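Local coordinates for protein DNA gyrase, B subunit, truncated (Myxococcus xanthus, PDB 3CWV) that probably binds and hydrolyses ATP to drive the breakage, passage and rejoining of double-stranded DNA, as the B subunit of a gyrase-type topoisomerase, at residues Gly120-Arg124 with Ala137-Glu143; Gly49-Val55 with Leu66-Thr72. All coordinates share one frame; numbering follows the deposited sequence.

Contact 1 (Gly120-Arg124 with Ala137-Glu143); sequences GRQWR and AAVTPME
The carboxylate oxygen OE1 of E143 is gripped twice, by R124 NH2 in a salt bridge of 3.0 Å and by a water that also accepts from Q122 NE2. The oxygen lies in the guanidinium plane, yet the nitrogen meets it from above the carboxylate plane. These bonds tie the chain leaving a β hairpin back to its first strand, 121-128; the second, 131-139, is an edge strand of the large sheet in what is, by family, a GHKL-type ATPase domain. Q122 OE1 takes the backbone N-H of E143 at 2.8 Å, the N-H approaching almost end-on to the carboxamide C=O (169°). Q122 can span the distance because its side chain is fully extended, CG anti to the backbone N (chi1 179°). On the way its CD lies 3.6 Å from V139 CB. NE2 also donates to D115. R124 NE bonds D115 as well, so the arginine sits between two acids, while V139 CG2 rests over one guanidinium face. Within the hairpin, R124 and A137 exchange backbone bonds as an antiparallel hydrogen-bonded pair. W123 and A138 make a non-hydrogen-bonded pair whose side chains lie on the sheet face opposite to that of Q122, R124 and V139. The indole, held through NE1 by the E135 carbonyl, spreads over the backbone of A137 and A138. Its CZ3 is 3.4 Å from A138 N and 3.9 Å from A138 CB.

Contact 2 (Gly49-Val55 with Leu66-Thr72); sequences GECRDVV and LFCTSRT
Strands 53-55 and 66-70 run antiparallel at 169°, their axes 4.7 Å apart, with V55 and F67 exchanging two backbone bonds and T69 N donating to D53 O. V54 and C68 form a non-hydrogen-bonded pair. V54 CG1 meets L66 CD1 at 3.5 Å; V54 and C68 both touch A42 of helix 28-47, and L66 touches L39. Beyond this hairpin packing, T69 OG1 donates to the anti lone pair of D53 OD2 at 3.0 Å, a chi1 of 54° turning the T69 hydroxyl to the D53 carboxylate. The polar end is built on R71. Its chain bends at chi2 and chi3 to bring NH1, at the guanidinium edge, to the carbonyl oxygen of G49, 3.2 Å away; G49 closes the preceding helix in a Schellman motif. R52 lays its guanidinium flat on one face of R71, planes 5° apart and centres separated by 3.8 Å, whereas E50 OE1 stands over the opposite face in a long, purely electrostatic contact. Two positive groups in such a stack should repel; the E50 carboxylate, the G49 carbonyl and the water linking R71 NH2 to T69 OG1 probably offset that cost.

How the contacts relate
Read from the N terminus, the two contacts illustrate sheet assembly by hairpins in series: neither nests in nor crosses the other. Contact 2 comes first, just after helix 28-47, and closes the loop formed by the hairpin of strands 53-58 and 64-70, at its open end, in the interior of the eight-stranded sheet. Helices 75-82 and 102-107 and strand 109-118 follow before contact 1 closes the hairpin of 121-128 and 131-139 at the sheet's edge. The chain then returns as strand 151-159, which inserts between 109-118 and 64-70 and so, together with 109-118, bridges the two hairpins. The contacts do not touch: their centres are about 18 Å apart and their nearest atoms about 8 Å, yet both belong to one continuous sheet.

Contact 1 (Gly120-Arg124 with Ala137-Glu143)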
loop_
_atom_site.group_PDB
_atom_site.type_symbol
_atom_site.label_atom_id
_atom_site.label_comp_id
_atom_site.label_asym_id
_atom_site.label_seq_id
_atom_site.Cartn_x
_atom_site.Cartn_y
_atom_site.Cartn_z
ATOM N N GLY A 120 25.611 2.191 -14.729
ATOM C CA GLY A 120 25.926 3.308 -15.604
ATOM C C GLY A 120 25.307 3.249 -16.984
ATOM O O GLY A 120 25.633 4.070 -17.846
ATOM N N ARG A 121 24.402 2.294 -17.207
ATOM C CA ARG A 121 23.775 2.149 -18.507
ATOM C C ARG A 121 22.243 2.057 -18.355
ATOM O O ARG A 121 21.734 1.802 -17.266
ATOM C CB ARG A 121 24.303 0.903 -19.229
ATOM C CG ARG A 121 25.789 0.975 -19.669
ATOM C CD ARG A 121 26.190 -0.249 -20.472
ATOM N NE ARG A 121 25.895 -1.485 -19.742
ATOM C CZ ARG A 121 26.721 -2.057 -18.869
ATOM N NH1 ARG A 121 26.356 -3.175 -18.249
ATOM N NH2 ARG A 121 27.909 -1.517 -18.608
ATOM N N GLN A 122 21.553 2.270 -19.462
ATOM C CA GLN A 122 20.097 2.307 -19.523
ATOM C C GLN A 122 19.583 1.407 -20.657
ATOM O O GLN A 122 20.122 1.395 -21.783
ATOM C CB GLN A 122 19.648 3.767 -19.729
ATOM C CG GLN A 122 18.131 3.990 -19.838
ATOM C CD GLN A 122 17.760 5.429 -20.073
ATOM O OE1 GLN A 122 18.621 6.322 -20.060
ATOM N NE2 GLN A 122 16.462 5.684 -20.291
ATOM N N TRP A 123 18.517 0.666 -20.368
ATOM C CA TRP A 123 17.882 -0.181 -21.362
ATOM C C TRP A 123 16.415 0.228 -21.465
ATOM O O TRP A 123 15.821 0.593 -20.457
ATOM C CB TRP A 123 17.973 -1.638 -20.905
ATOM C CG TRP A 123 17.634 -2.596 -21.985
ATOM C CD1 TRP A 123 16.426 -3.242 -22.198
ATOM C CD2 TRP A 123 18.510 -3.013 -23.037
ATOM N NE1 TRP A 123 16.519 -4.028 -23.333
ATOM C CE2 TRP A 123 17.785 -3.899 -23.862
ATOM C CE3 TRP A 123 19.852 -2.722 -23.356
ATOM C CZ2 TRP A 123 18.358 -4.507 -24.991
ATOM C CZ3 TRP A 123 20.418 -3.311 -24.485
ATOM C CH2 TRP A 123 19.672 -4.201 -25.288
ATOM N N ARG A 124 15.845 0.129 -22.661
ATOM C CA ARG A 124 14.473 0.574 -22.921
ATOM C C ARG A 124 13.679 -0.494 -23.685
ATOM O O ARG A 124 14.128 -0.965 -24.739
ATOM C CB ARG A 124 14.485 1.884 -23.723
ATOM C CG ARG A 124 13.072 2.486 -24.024
ATOM C CD ARG A 124 13.216 3.838 -24.724
ATOM N NE ARG A 124 13.738 4.830 -23.784
ATOM C CZ ARG A 124 14.237 6.013 -24.107
ATOM N NH1 ARG A 124 14.325 6.382 -25.374
ATOM N NH2 ARG A 124 14.684 6.809 -23.151
ATOM N N ALA A 137 16.148 -2.130 -26.371
ATOM C CA ALA A 137 17.399 -1.623 -26.963
ATOM C C ALA A 137 18.050 -0.695 -25.982
ATOM O O ALA A 137 17.363 -0.130 -25.139
ATOM C CB ALA A 137 17.123 -0.866 -28.261
ATOM N N ALA A 138 19.371 -0.512 -26.107
ATOM C CA ALA A 138 20.118 0.396 -25.224
ATOM C C ALA A 138 19.702 1.837 -25.484
ATOM O O ALA A 138 19.294 2.186 -26.596
ATOM C CB ALA A 138 21.641 0.236 -25.417
ATOM N N VAL A 139 19.792 2.663 -24.441
ATOM C CA VAL A 139 19.652 4.103 -24.559
ATOM C C VAL A 139 21.058 4.664 -24.356
ATOM O O VAL A 139 21.611 4.600 -23.260
ATOM C CB VAL A 139 18.693 4.671 -23.494
ATOM C CG1 VAL A 139 18.475 6.155 -23.700
ATOM C CG2 VAL A 139 17.339 3.916 -23.544
ATOM N N THR A 140 21.639 5.179 -25.434
ATOM C CA THR A 140 23.002 5.726 -25.403
ATOM C C THR A 140 23.029 7.104 -26.085
ATOM O O THR A 140 22.580 7.251 -27.223
ATOM C CB THR A 140 24.008 4.771 -26.086
ATOM O OG1 THR A 140 23.634 4.592 -27.452
ATOM C CG2 THR A 140 24.014 3.395 -25.420
ATOM N N PRO A 141 23.513 8.137 -25.372
ATOM C CA PRO A 141 24.007 8.034 -24.006
ATOM C C PRO A 141 22.815 7.904 -23.037
ATOM O O PRO A 141 21.688 8.227 -23.406
ATOM C CB PRO A 141 24.707 9.382 -23.798
ATOM C CG PRO A 141 23.877 10.324 -24.626
ATOM C CD PRO A 141 23.545 9.528 -25.866
ATOM N N MET A 142 23.107 7.417 -21.835
ATOM C CA MET A 142 22.187 7.300 -20.714
ATOM C C MET A 142 21.503 8.640 -20.438
ATOM O O MET A 142 22.154 9.693 -20.373
ATOM C CB MET A 142 22.984 6.859 -19.472
ATOM C CG MET A 142 22.168 6.211 -18.374
ATOM S SD MET A 142 22.991 6.061 -16.767
ATOM C CE MET A 142 22.571 7.599 -15.946
ATOM N N GLU A 143 20.185 8.609 -20.279
ATOM C CA GLU A 143 19.434 9.812 -19.955
ATOM C C GLU A 143 19.280 9.917 -18.441
ATOM O O GLU A 143 19.416 8.909 -17.739
ATOM C CB GLU A 143 18.113 9.790 -20.727
ATOM C CG GLU A 143 18.377 9.702 -22.230
ATOM C CD GLU A 143 17.123 9.576 -23.069
ATOM O OE1 GLU A 143 16.031 9.401 -22.479
ATOM O OE2 GLU A 143 17.237 9.643 -24.321
HETATM O O HOH W 1 15.064 8.305 -20.415
HETATM O O HOH W 2 23.272 3.125 -21.855
#

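Contact 2 (Gly49-Val55 with Leu66-Thr72)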
loop_
_atom_site.group_PDB
_atom_site.type_symbol
_atom_site.label_atom_id
_atom_site.label_comp_id
_atom_site.label_asym_id
_atom_site.label_seq_id
_atom_site.Cartn_x
_atom_site.Cartn_y
_atom_site.Cartn_z
ATOM N N GLY A 49 12.576 -3.732 1.717
ATOM C CA GLY A 49 13.760 -2.927 1.971
ATOM C C GLY A 49 14.590 -2.733 0.710
ATOM O O GLY A 49 15.812 -2.505 0.777
ATOM N N GLU A 50 13.912 -2.759 -0.444
ATOM C CA GLU A 50 14.558 -2.719 -1.759
ATOM C C GLU A 50 14.163 -1.504 -2.615
ATOM O O GLU A 50 14.467 -1.435 -3.814
ATOM C CB GLU A 50 14.271 -4.014 -2.515
ATOM C CG GLU A 50 14.774 -5.291 -1.799
ATOM C CD GLU A 50 16.299 -5.346 -1.740
ATOM O OE1 GLU A 50 16.972 -4.506 -2.382
ATOM O OE2 GLU A 50 16.831 -6.219 -1.030
ATOM N N CYS A 51 13.500 -0.530 -2.003
ATOM C CA CYS A 51 13.124 0.675 -2.747
ATOM C C CYS A 51 13.022 1.830 -1.786
ATOM O O CYS A 51 12.295 1.746 -0.788
ATOM C CB CYS A 51 11.783 0.472 -3.464
ATOM S SG CYS A 51 11.237 2.020 -4.299
ATOM N N ARG A 52 13.754 2.903 -2.077
ATOM C CA ARG A 52 13.771 4.079 -1.218
ATOM C C ARG A 52 12.986 5.265 -1.774
ATOM O O ARG A 52 12.705 6.201 -1.027
ATOM C CB ARG A 52 15.212 4.532 -0.974
ATOM C CG ARG A 52 16.039 3.493 -0.175
ATOM C CD ARG A 52 17.512 3.922 -0.099
ATOM N NE ARG A 52 18.329 2.873 0.517
ATOM C CZ ARG A 52 19.610 2.643 0.235
ATOM N NH1 ARG A 52 20.241 3.384 -0.671
ATOM N NH2 ARG A 52 20.258 1.661 0.853
ATOM N N ASP A 53 12.699 5.257 -3.080
ATOM C CA ASP A 53 12.022 6.396 -3.749
ATOM C C ASP A 53 11.028 5.888 -4.787
ATOM O O ASP A 53 11.344 4.968 -5.550
ATOM C CB ASP A 53 12.998 7.343 -4.463
ATOM C CG ASP A 53 14.168 7.746 -3.596
ATOM O OD1 ASP A 53 14.122 8.845 -3.023
ATOM O OD2 ASP A 53 15.117 6.943 -3.481
ATOM N N VAL A 54 9.844 6.507 -4.816
ATOM C CA VAL A 54 8.794 6.203 -5.792
ATOM C C VAL A 54 8.228 7.534 -6.271
ATOM O O VAL A 54 7.865 8.386 -5.441
ATOM C CB VAL A 54 7.617 5.402 -5.126
ATOM C CG1 VAL A 54 6.478 5.149 -6.148
ATOM C CG2 VAL A 54 8.105 4.105 -4.542
ATOM N N VAL A 55 8.168 7.727 -7.585
ATOM C CA VAL A 55 7.570 8.926 -8.188
ATOM C C VAL A 55 6.439 8.539 -9.145
ATOM O O VAL A 55 6.655 7.796 -10.096
ATOM C CB VAL A 55 8.592 9.711 -8.993
ATOM C CG1 VAL A 55 7.979 11.057 -9.487
ATOM C CG2 VAL A 55 9.830 9.980 -8.125
ATOM N N LEU A 66 5.378 5.673 -13.508
ATOM C CA LEU A 66 5.858 5.421 -12.148
ATOM C C LEU A 66 7.347 5.116 -12.253
ATOM O O LEU A 66 7.737 4.295 -13.091
ATOM C CB LEU A 66 5.110 4.227 -11.529
ATOM C CG LEU A 66 5.598 3.897 -10.098
ATOM C CD1 LEU A 66 4.667 4.429 -9.090
ATOM C CD2 LEU A 66 5.805 2.426 -9.922
ATOM N N PHE A 67 8.162 5.818 -11.461
ATOM C CA PHE A 67 9.588 5.515 -11.340
ATOM C C PHE A 67 9.910 5.051 -9.927
ATOM O O PHE A 67 9.376 5.595 -8.956
ATOM C CB PHE A 67 10.453 6.731 -11.712
ATOM C CG PHE A 67 11.926 6.531 -11.415
ATOM C CD1 PHE A 67 12.743 5.888 -12.327
ATOM C CD2 PHE A 67 12.468 6.952 -10.203
ATOM C CE1 PHE A 67 14.094 5.664 -12.050
ATOM C CE2 PHE A 67 13.817 6.740 -9.916
ATOM C CZ PHE A 67 14.632 6.102 -10.843
ATOM N N CYS A 68 10.794 4.050 -9.820
ATOM C CA CYS A 68 11.234 3.518 -8.534
ATOM C C CYS A 68 12.750 3.378 -8.554
ATOM O O CYS A 68 13.278 2.915 -9.547
ATOM C CB CYS A 68 10.681 2.116 -8.349
ATOM S SG CYS A 68 8.944 2.057 -8.056
ATOM N N THR A 69 13.425 3.768 -7.475
ATOM C CA THR A 69 14.856 3.499 -7.333
ATOM C C THR A 69 14.994 2.092 -6.822
ATOM O O THR A 69 14.037 1.507 -6.310
ATOM C CB THR A 69 15.549 4.487 -6.339
ATOM O OG1 THR A 69 14.853 4.471 -5.084
ATOM C CG2 THR A 69 15.545 5.916 -6.912
ATOM N N SER A 70 16.188 1.530 -6.950
ATOM C CA SER A 70 16.379 0.115 -6.664
ATOM C C SER A 70 17.866 -0.155 -6.527
ATOM O O SER A 70 18.686 0.628 -7.030
ATOM C CB SER A 70 15.821 -0.728 -7.825
ATOM O OG SER A 70 15.850 -2.124 -7.513
ATOM N N ARG A 71 18.211 -1.247 -5.851
ATOM C CA ARG A 71 19.587 -1.755 -5.920
ATOM C C ARG A 71 19.593 -3.110 -6.610
ATOM O O ARG A 71 20.643 -3.696 -6.809
ATOM C CB ARG A 71 20.201 -1.897 -4.521
ATOM C CG ARG A 71 20.792 -0.613 -3.928
ATOM C CD ARG A 71 20.451 -0.534 -2.439
ATOM N NE ARG A 71 19.088 -0.028 -2.295
ATOM C CZ ARG A 71 18.189 -0.454 -1.413
ATOM N NH1 ARG A 71 18.479 -1.428 -0.561
ATOM N NH2 ARG A 71 16.979 0.093 -1.403
ATOM N N THR A 72 18.419 -3.626 -6.977
ATOM C CA THR A 72 18.372 -4.991 -7.529
ATOM C C THR A 72 17.728 -5.180 -8.917
ATOM O O THR A 72 17.958 -6.202 -9.578
ATOM C CB THR A 72 17.687 -5.968 -6.557
ATOM O OG1 THR A 72 16.359 -5.487 -6.260
ATOM C CG2 THR A 72 18.506 -6.105 -5.282
HETATM O O HOH W 3 13.742 -2.555 -6.213
HETATM O O HOH W 4 16.581 -3.114 -4.426
HETATM O O HOH W 5 14.635 0.423 0.862
HETATM O O HOH W 6 16.300 2.020 -3.471
#